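Local structure of uncharacterized protein (Bacteroides fragilis, 3NNG) at residues A[53-64]-A[141-151]. The protein is of unknown function, but its F5/8 type C (discoidin-like) domain binds calcium and probably serves in recognising carbohydrate or another surface ligand. The protein carries 1 engineered substitution. Residues are numbered along the deposited sequence; the frame is centred on the assembly and turned at random.
Sequences TWGVANAGECWW and NCLTPDNYTGF
Tyr148 can be followed outward along Trp54 and Asn58. Its CB lies 3.7 Å from Thr53 O, and that oxygen stays at the ring's edge, near its plane, as far as CD2. Further out, CE2 comes 3.5 Å from Trp54 CD1; the two ring planes lie at 40° to each other, obliquely. At CZ the Asn58 amide arrives over one face, ND2 3.4 Å away, with amide and ring planes 87° apart; at the tip, OH lies 3.5 Å from the same ND2. With CG anti to the carbonyl carbon (chi1 -58°), the ring runs alongside the Trp54 indole. On the strand backbones, Thr53 and Thr149 form an antiparallel hydrogen-bonded pair, Thr53 N meeting Thr149 O at 2.9 Å. Gly55 N reaches Asn147 O at 2.7 Å from above the carbonyl plane, whereas Ala57 N meets Asp146 O at 2.8 Å in the carbonyl plane, on a lone pair. Two waters lie between the backbones: one accepts from Val56 N and lies near Cys142 O and Pro145 O, the other donates to Cys62 O and Cys142 O. Where strand 63-68 begins, the edge of Phe151 meets the face of Trp64, and Trp51 touches both rings. The contact thus joins two ladders of the antiparallel beta-sandwich, 51-54 with 148-159 and 63-68 with 124-144, with helix 56-59 against the 145-147 turn.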
ATOM      1  N   THR A  53      -4.825  -7.203  -8.661  1.00 18.43           N
ATOM      2  CA  THR A  53      -4.732  -6.610  -9.983  1.00 21.63           C
ATOM      3  C   THR A  53      -3.708  -7.313 -10.867  1.00 25.82           C
ATOM      4  O   THR A  53      -3.038  -8.257 -10.442  1.00 20.61           O
ATOM      5  CB  THR A  53      -4.317  -5.137  -9.845  1.00 21.13           C
ATOM      6  OG1 THR A  53      -4.340  -4.489 -11.120  1.00 23.61           O
ATOM      7  CG2 THR A  53      -2.926  -5.057  -9.245  1.00 23.03           C
ATOM      8  N   TRP A  54      -3.607  -6.841 -12.104  1.00 20.87           N
ATOM      9  CA  TRP A  54      -2.551  -7.246 -13.019  1.00 23.04           C
ATOM     10  C   TRP A  54      -1.235  -6.615 -12.587  1.00 22.94           C
ATOM     11  O   TRP A  54      -1.210  -5.452 -12.165  1.00 18.57           O
ATOM     12  CB  TRP A  54      -2.878  -6.760 -14.432  1.00 20.55           C
ATOM     13  CG  TRP A  54      -3.916  -7.571 -15.118  1.00 25.95           C
ATOM     14  CD1 TRP A  54      -3.708  -8.698 -15.861  1.00 29.11           C
ATOM     15  CD2 TRP A  54      -5.324  -7.326 -15.146  1.00 20.13           C
ATOM     16  NE1 TRP A  54      -4.897  -9.176 -16.336  1.00 25.72           N
ATOM     17  CE2 TRP A  54      -5.912  -8.349 -15.920  1.00 27.27           C
ATOM     18  CE3 TRP A  54      -6.152  -6.344 -14.588  1.00 23.75           C
ATOM     19  CZ2 TRP A  54      -7.286  -8.426 -16.155  1.00 20.50           C
ATOM     20  CZ3 TRP A  54      -7.518  -6.415 -14.819  1.00 23.57           C
ATOM     21  CH2 TRP A  54      -8.072  -7.455 -15.590  1.00 22.42           C
ATOM     22  N   GLY A  55      -0.148  -7.380 -12.708  1.00 17.39           N
ATOM     23  CA  GLY A  55       1.197  -6.896 -12.433  1.00 18.52           C
ATOM     24  C   GLY A  55       1.705  -6.023 -13.567  1.00 20.37           C
ATOM     25  O   GLY A  55       1.017  -5.868 -14.566  1.00 18.94           O
ATOM     26  N   VAL A  56       2.893  -5.441 -13.422  1.00 22.91           N
ATOM     27  CA  VAL A  56       3.423  -4.542 -14.450  1.00 26.05           C
ATOM     28  C   VAL A  56       3.668  -5.221 -15.792  1.00 24.68           C
ATOM     29  O   VAL A  56       3.646  -4.559 -16.825  1.00 24.10           O
ATOM     30  CB  VAL A  56       4.733  -3.864 -14.031  1.00 31.84           C
ATOM     31  CG1 VAL A  56       4.517  -2.950 -12.831  1.00 27.06           C
ATOM     32  CG2 VAL A  56       5.804  -4.915 -13.715  1.00 32.12           C
ATOM     33  N   ALA A  57       3.937  -6.523 -15.782  1.00 25.79           N
ATOM     34  CA  ALA A  57       4.353  -7.200 -17.009  1.00 27.53           C
ATOM     35  C   ALA A  57       3.199  -7.327 -17.983  1.00 33.71           C
ATOM     36  O   ALA A  57       3.381  -7.233 -19.197  1.00 26.50           O
ATOM     37  CB  ALA A  57       4.907  -8.577 -16.694  1.00 30.15           C
ATOM     38  N   ASN A  58       2.012  -7.548 -17.429  1.00 35.88           N
ATOM     39  CA  ASN A  58       0.803  -7.679 -18.214  1.00 49.25           C
ATOM     40  C   ASN A  58       0.274  -6.298 -18.591  1.00 52.16           C
ATOM     41  O   ASN A  58       0.329  -5.883 -19.755  1.00 55.97           O
ATOM     42  CB  ASN A  58      -0.250  -8.464 -17.418  1.00 55.34           C
ATOM     43  CG  ASN A  58       0.226  -9.869 -17.025  1.00 59.36           C
ATOM     44  OD1 ASN A  58       1.383 -10.229 -17.240  1.00 64.47           O
ATOM     45  ND2 ASN A  58      -0.669 -10.664 -16.451  1.00 57.01           N
ATOM     46  N   ALA A  59      -0.192  -5.571 -17.581  1.00 34.23           N
ATOM     47  CA  ALA A  59      -0.931  -4.333 -17.790  1.00 31.37           C
ATOM     48  C   ALA A  59      -0.054  -3.104 -18.009  1.00 30.79           C
ATOM     49  O   ALA A  59      -0.566  -2.022 -18.266  1.00 30.00           O
ATOM     50  CB  ALA A  59      -1.893  -4.098 -16.619  1.00 32.18           C
ATOM     51  N   GLY A  60       1.259  -3.264 -17.894  1.00 30.23           N
ATOM     52  CA  GLY A  60       2.165  -2.143 -18.081  1.00 24.91           C
ATOM     53  C   GLY A  60       2.409  -1.338 -16.821  1.00 23.58           C
ATOM     54  O   GLY A  60       3.463  -0.727 -16.665  1.00 30.60           O
ATOM     55  N   GLU A  61       1.435  -1.316 -15.917  1.00 14.54           N
ATOM     56  CA  GLU A  61       1.639  -0.639 -14.647  1.00 15.55           C
ATOM     57  C   GLU A  61       0.867  -1.344 -13.551  1.00 19.41           C
ATOM     58  O   GLU A  61      -0.060  -2.110 -13.825  1.00 21.41           O
ATOM     59  CB  GLU A  61       1.213   0.824 -14.742  1.00 15.42           C
ATOM     60  CG  GLU A  61      -0.266   0.996 -15.029  1.00 20.71           C
ATOM     61  CD  GLU A  61      -0.627   2.440 -15.322  1.00 25.77           C
ATOM     62  OE1 GLU A  61      -0.014   3.026 -16.245  1.00 27.73           O
ATOM     63  OE2 GLU A  61      -1.516   2.980 -14.632  1.00 19.67           O
ATOM     64  N   CYS A  62       1.239  -1.071 -12.305  1.00 14.45           N
ATOM     65  CA  CYS A  62       0.628  -1.756 -11.166  1.00 15.04           C
ATOM     66  C   CYS A  62       0.813  -0.921  -9.912  1.00 15.96           C
ATOM     67  O   CYS A  62       1.932  -0.811  -9.394  1.00 14.48           O
ATOM     68  CB  CYS A  62       1.276  -3.128 -10.970  1.00 14.96           C
ATOM     69  SG  CYS A  62       0.514  -4.126  -9.650  1.00 23.10           S
ATOM     70  N   TRP A  63      -0.267  -0.325  -9.420  1.00 12.16           N
ATOM     71  CA  TRP A  63      -0.130   0.606  -8.298  1.00 19.72           C
ATOM     72  C   TRP A  63      -1.426   0.815  -7.507  1.00 15.55           C
ATOM     73  O   TRP A  63      -2.531   0.552  -8.000  1.00 16.83           O
ATOM     74  CB  TRP A  63       0.448   1.944  -8.779  1.00 13.01           C
ATOM     75  CG  TRP A  63      -0.353   2.591  -9.886  1.00 14.62           C
ATOM     76  CD1 TRP A  63      -0.124   2.494 -11.231  1.00 15.48           C
ATOM     77  CD2 TRP A  63      -1.518   3.418  -9.736  1.00 10.58           C
ATOM     78  NE1 TRP A  63      -1.076   3.206 -11.928  1.00 16.60           N
ATOM     79  CE2 TRP A  63      -1.938   3.785 -11.032  1.00 15.12           C
ATOM     80  CE3 TRP A  63      -2.254   3.874  -8.630  1.00 13.06           C
ATOM     81  CZ2 TRP A  63      -3.060   4.590 -11.253  1.00 24.20           C
ATOM     82  CZ3 TRP A  63      -3.367   4.674  -8.852  1.00 15.09           C
ATOM     83  CH2 TRP A  63      -3.757   5.026 -10.152  1.00 17.52           C
ATOM     84  N   TRP A  64      -1.266   1.265  -6.269  1.00 13.36           N
ATOM     85  CA  TRP A  64      -2.383   1.570  -5.388  1.00 14.46           C
ATOM     86  C   TRP A  64      -2.097   2.938  -4.758  1.00 18.65           C
ATOM     87  O   TRP A  64      -0.955   3.251  -4.418  1.00 16.94           O
ATOM     88  CB  TRP A  64      -2.552   0.462  -4.333  1.00 11.11           C
ATOM     89  CG  TRP A  64      -3.712   0.653  -3.360  1.00 12.18           C
ATOM     90  CD1 TRP A  64      -4.952   0.037  -3.392  1.00  9.54           C
ATOM     91  CD2 TRP A  64      -3.710   1.481  -2.188  1.00 17.10           C
ATOM     92  NE1 TRP A  64      -5.711   0.445  -2.310  1.00 14.12           N
ATOM     93  CE2 TRP A  64      -4.982   1.339  -1.570  1.00  8.72           C
ATOM     94  CE3 TRP A  64      -2.758   2.330  -1.604  1.00 17.97           C
ATOM     95  CZ2 TRP A  64      -5.317   2.023  -0.407  1.00  9.37           C
ATOM     96  CZ3 TRP A  64      -3.096   3.015  -0.438  1.00  8.44           C
ATOM     97  CH2 TRP A  64      -4.367   2.855   0.149  1.00  8.42           C
ATOM     98  N   ASN A 141       3.921   1.739  -6.086  1.00 11.77           N
ATOM     99  CA  ASN A 141       4.112   1.068  -7.370  1.00  8.48           C
ATOM    100  C   ASN A 141       4.694  -0.322  -7.140  1.00 19.36           C
ATOM    101  O   ASN A 141       5.854  -0.449  -6.711  1.00 16.88           O
ATOM    102  CB  ASN A 141       5.045   1.888  -8.270  1.00 19.82           C
ATOM    103  CG  ASN A 141       4.411   3.198  -8.719  1.00 28.90           C
ATOM    104  OD1 ASN A 141       3.299   3.203  -9.247  1.00 23.14           O
ATOM    105  ND2 ASN A 141       5.109   4.316  -8.501  1.00 27.27           N
ATOM    106  N   CYS A 142       3.883  -1.351  -7.404  1.00 10.40           N
ATOM    107  CA  CYS A 142       4.255  -2.730  -7.139  1.00 13.99           C
ATOM    108  C   CYS A 142       5.106  -3.251  -8.278  1.00 19.16           C
ATOM    109  O   CYS A 142       4.670  -3.255  -9.425  1.00 14.95           O
ATOM    110  CB  CYS A 142       3.000  -3.596  -6.936  1.00  5.95           C
ATOM    111  SG  CYS A 142       1.997  -2.952  -5.546  1.00 17.27           S
ATOM    112  N   LEU A 143       6.327  -3.657  -7.946  1.00 17.56           N
ATOM    113  CA  LEU A 143       7.296  -4.113  -8.939  1.00 27.67           C
ATOM    114  C   LEU A 143       7.220  -5.616  -9.200  1.00 21.71           C
ATOM    115  O   LEU A 143       7.102  -6.042 -10.350  1.00 20.12           O
ATOM    116  CB  LEU A 143       8.719  -3.701  -8.530  1.00 19.57           C
ATOM    117  CG  LEU A 143       8.893  -2.187  -8.373  1.00 21.80           C
ATOM    118  CD1 LEU A 143      10.287  -1.845  -7.844  1.00 20.27           C
ATOM    119  CD2 LEU A 143       8.607  -1.451  -9.697  1.00 17.49           C
ATOM    120  N   THR A 144       7.299  -6.425  -8.146  1.00 15.38           N
ATOM    121  CA  THR A 144       7.126  -7.859  -8.317  1.00 14.25           C
ATOM    122  C   THR A 144       6.191  -8.390  -7.228  1.00 18.16           C
ATOM    123  O   THR A 144       6.117  -7.811  -6.150  1.00 17.99           O
ATOM    124  CB  THR A 144       8.481  -8.625  -8.262  1.00 21.97           C
ATOM    125  OG1 THR A 144       9.065  -8.461  -6.966  1.00 24.04           O
ATOM    126  CG2 THR A 144       9.462  -8.115  -9.333  1.00 19.92           C
ATOM    127  N   PRO A 145       5.472  -9.487  -7.517  1.00 15.81           N
ATOM    128  CA  PRO A 145       5.534 -10.171  -8.815  1.00 20.07           C
ATOM    129  C   PRO A 145       4.961  -9.307  -9.933  1.00 21.02           C
ATOM    130  O   PRO A 145       4.155  -8.422  -9.648  1.00 24.13           O
ATOM    131  CB  PRO A 145       4.677 -11.428  -8.601  1.00 25.96           C
ATOM    132  CG  PRO A 145       3.831 -11.140  -7.433  1.00 24.33           C
ATOM    133  CD  PRO A 145       4.617 -10.203  -6.555  1.00 19.96           C
ATOM    134  N   ASP A 146       5.381  -9.544 -11.178  1.00 18.17           N
ATOM    135  CA  ASP A 146       4.942  -8.704 -12.296  1.00 20.24           C
ATOM    136  C   ASP A 146       3.792  -9.279 -13.123  1.00 22.07           C
ATOM    137  O   ASP A 146       3.371  -8.681 -14.116  1.00 25.18           O
ATOM    138  CB  ASP A 146       6.117  -8.281 -13.196  1.00 19.77           C
ATOM    139  CG  ASP A 146       6.783  -9.447 -13.913  1.00 26.36           C
ATOM    140  OD1 ASP A 146       6.220 -10.565 -13.969  1.00 22.28           O
ATOM    141  OD2 ASP A 146       7.897  -9.228 -14.431  1.00 32.91           O
ATOM    142  N   ASN A 147       3.278 -10.433 -12.716  1.00 19.25           N
ATOM    143  CA  ASN A 147       2.133 -10.994 -13.422  1.00 18.95           C
ATOM    144  C   ASN A 147       0.806 -10.594 -12.771  1.00 20.73           C
ATOM    145  O   ASN A 147      -0.070 -10.028 -13.429  1.00 19.37           O
ATOM    146  CB  ASN A 147       2.251 -12.516 -13.618  1.00 17.77           C
ATOM    147  CG  ASN A 147       2.522 -13.271 -12.319  1.00 30.75           C
ATOM    148  OD1 ASN A 147       2.841 -12.679 -11.282  1.00 20.78           O
ATOM    149  ND2 ASN A 147       2.392 -14.594 -12.376  1.00 32.41           N
ATOM    150  N   TYR A 148       0.670 -10.897 -11.485  1.00 20.13           N
ATOM    151  CA  TYR A 148      -0.502 -10.505 -10.711  1.00 22.30           C
ATOM    152  C   TYR A 148      -0.054 -10.278  -9.281  1.00 21.90           C
ATOM    153  O   TYR A 148       0.835 -10.969  -8.801  1.00 23.77           O
ATOM    154  CB  TYR A 148      -1.576 -11.594 -10.749  1.00 19.88           C
ATOM    155  CG  TYR A 148      -2.037 -11.958 -12.153  1.00 21.18           C
ATOM    156  CD1 TYR A 148      -1.383 -12.941 -12.883  1.00 24.92           C
ATOM    157  CD2 TYR A 148      -3.126 -11.322 -12.736  1.00 14.78           C
ATOM    158  CE1 TYR A 148      -1.797 -13.287 -14.156  1.00 29.08           C
ATOM    159  CE2 TYR A 148      -3.549 -11.652 -14.020  1.00 22.23           C
ATOM    160  CZ  TYR A 148      -2.877 -12.637 -14.724  1.00 34.69           C
ATOM    161  OH  TYR A 148      -3.275 -12.977 -15.994  1.00 42.68           O
ATOM    162  N   THR A 149      -0.655  -9.307  -8.600  1.00 20.10           N
ATOM    163  CA  THR A 149      -0.387  -9.122  -7.182  1.00 15.75           C
ATOM    164  C   THR A 149      -1.470  -8.244  -6.539  1.00 20.05           C
ATOM    165  O   THR A 149      -2.445  -7.847  -7.194  1.00 16.47           O
ATOM    166  CB  THR A 149       1.061  -8.547  -6.946  1.00 21.85           C
ATOM    167  OG1 THR A 149       1.420  -8.640  -5.560  1.00 19.48           O
ATOM    168  CG2 THR A 149       1.172  -7.089  -7.401  1.00 16.68           C
ATOM    169  N   GLY A 150      -1.294  -7.941  -5.257  1.00 19.89           N
ATOM    170  CA  GLY A 150      -2.226  -7.098  -4.531  1.00 22.11           C
ATOM    171  C   GLY A 150      -1.938  -7.205  -3.048  1.00 20.90           C
ATOM    172  O   GLY A 150      -0.877  -7.684  -2.664  1.00 19.88           O
ATOM    173  N   PHE A 151      -2.877  -6.769  -2.216  1.00 14.66           N
ATOM    174  CA  PHE A 151      -2.736  -6.938  -0.773  1.00 12.13           C
ATOM    175  C   PHE A 151      -4.063  -6.703  -0.073  1.00 19.41           C
ATOM    176  O   PHE A 151      -4.906  -5.960  -0.567  1.00 16.79           O
ATOM    177  CB  PHE A 151      -1.620  -6.059  -0.188  1.00 10.54           C
ATOM    178  CG  PHE A 151      -1.596  -4.641  -0.722  1.00 16.87           C
ATOM    179  CD1 PHE A 151      -0.535  -4.199  -1.500  1.00 17.41           C
ATOM    180  CD2 PHE A 151      -2.615  -3.743  -0.413  1.00  6.91           C
ATOM    181  CE1 PHE A 151      -0.499  -2.894  -1.988  1.00 19.80           C
ATOM    182  CE2 PHE A 151      -2.592  -2.446  -0.887  1.00  8.58           C
ATOM    183  CZ  PHE A 151      -1.531  -2.011  -1.689  1.00 14.83           C
TER
HETATM  184  O   HOH W   1       3.768  -5.571 -10.814  1.00 20.71           O
HETATM  185  O   HOH W   2       4.906  -0.700 -10.470  1.00 28.68           O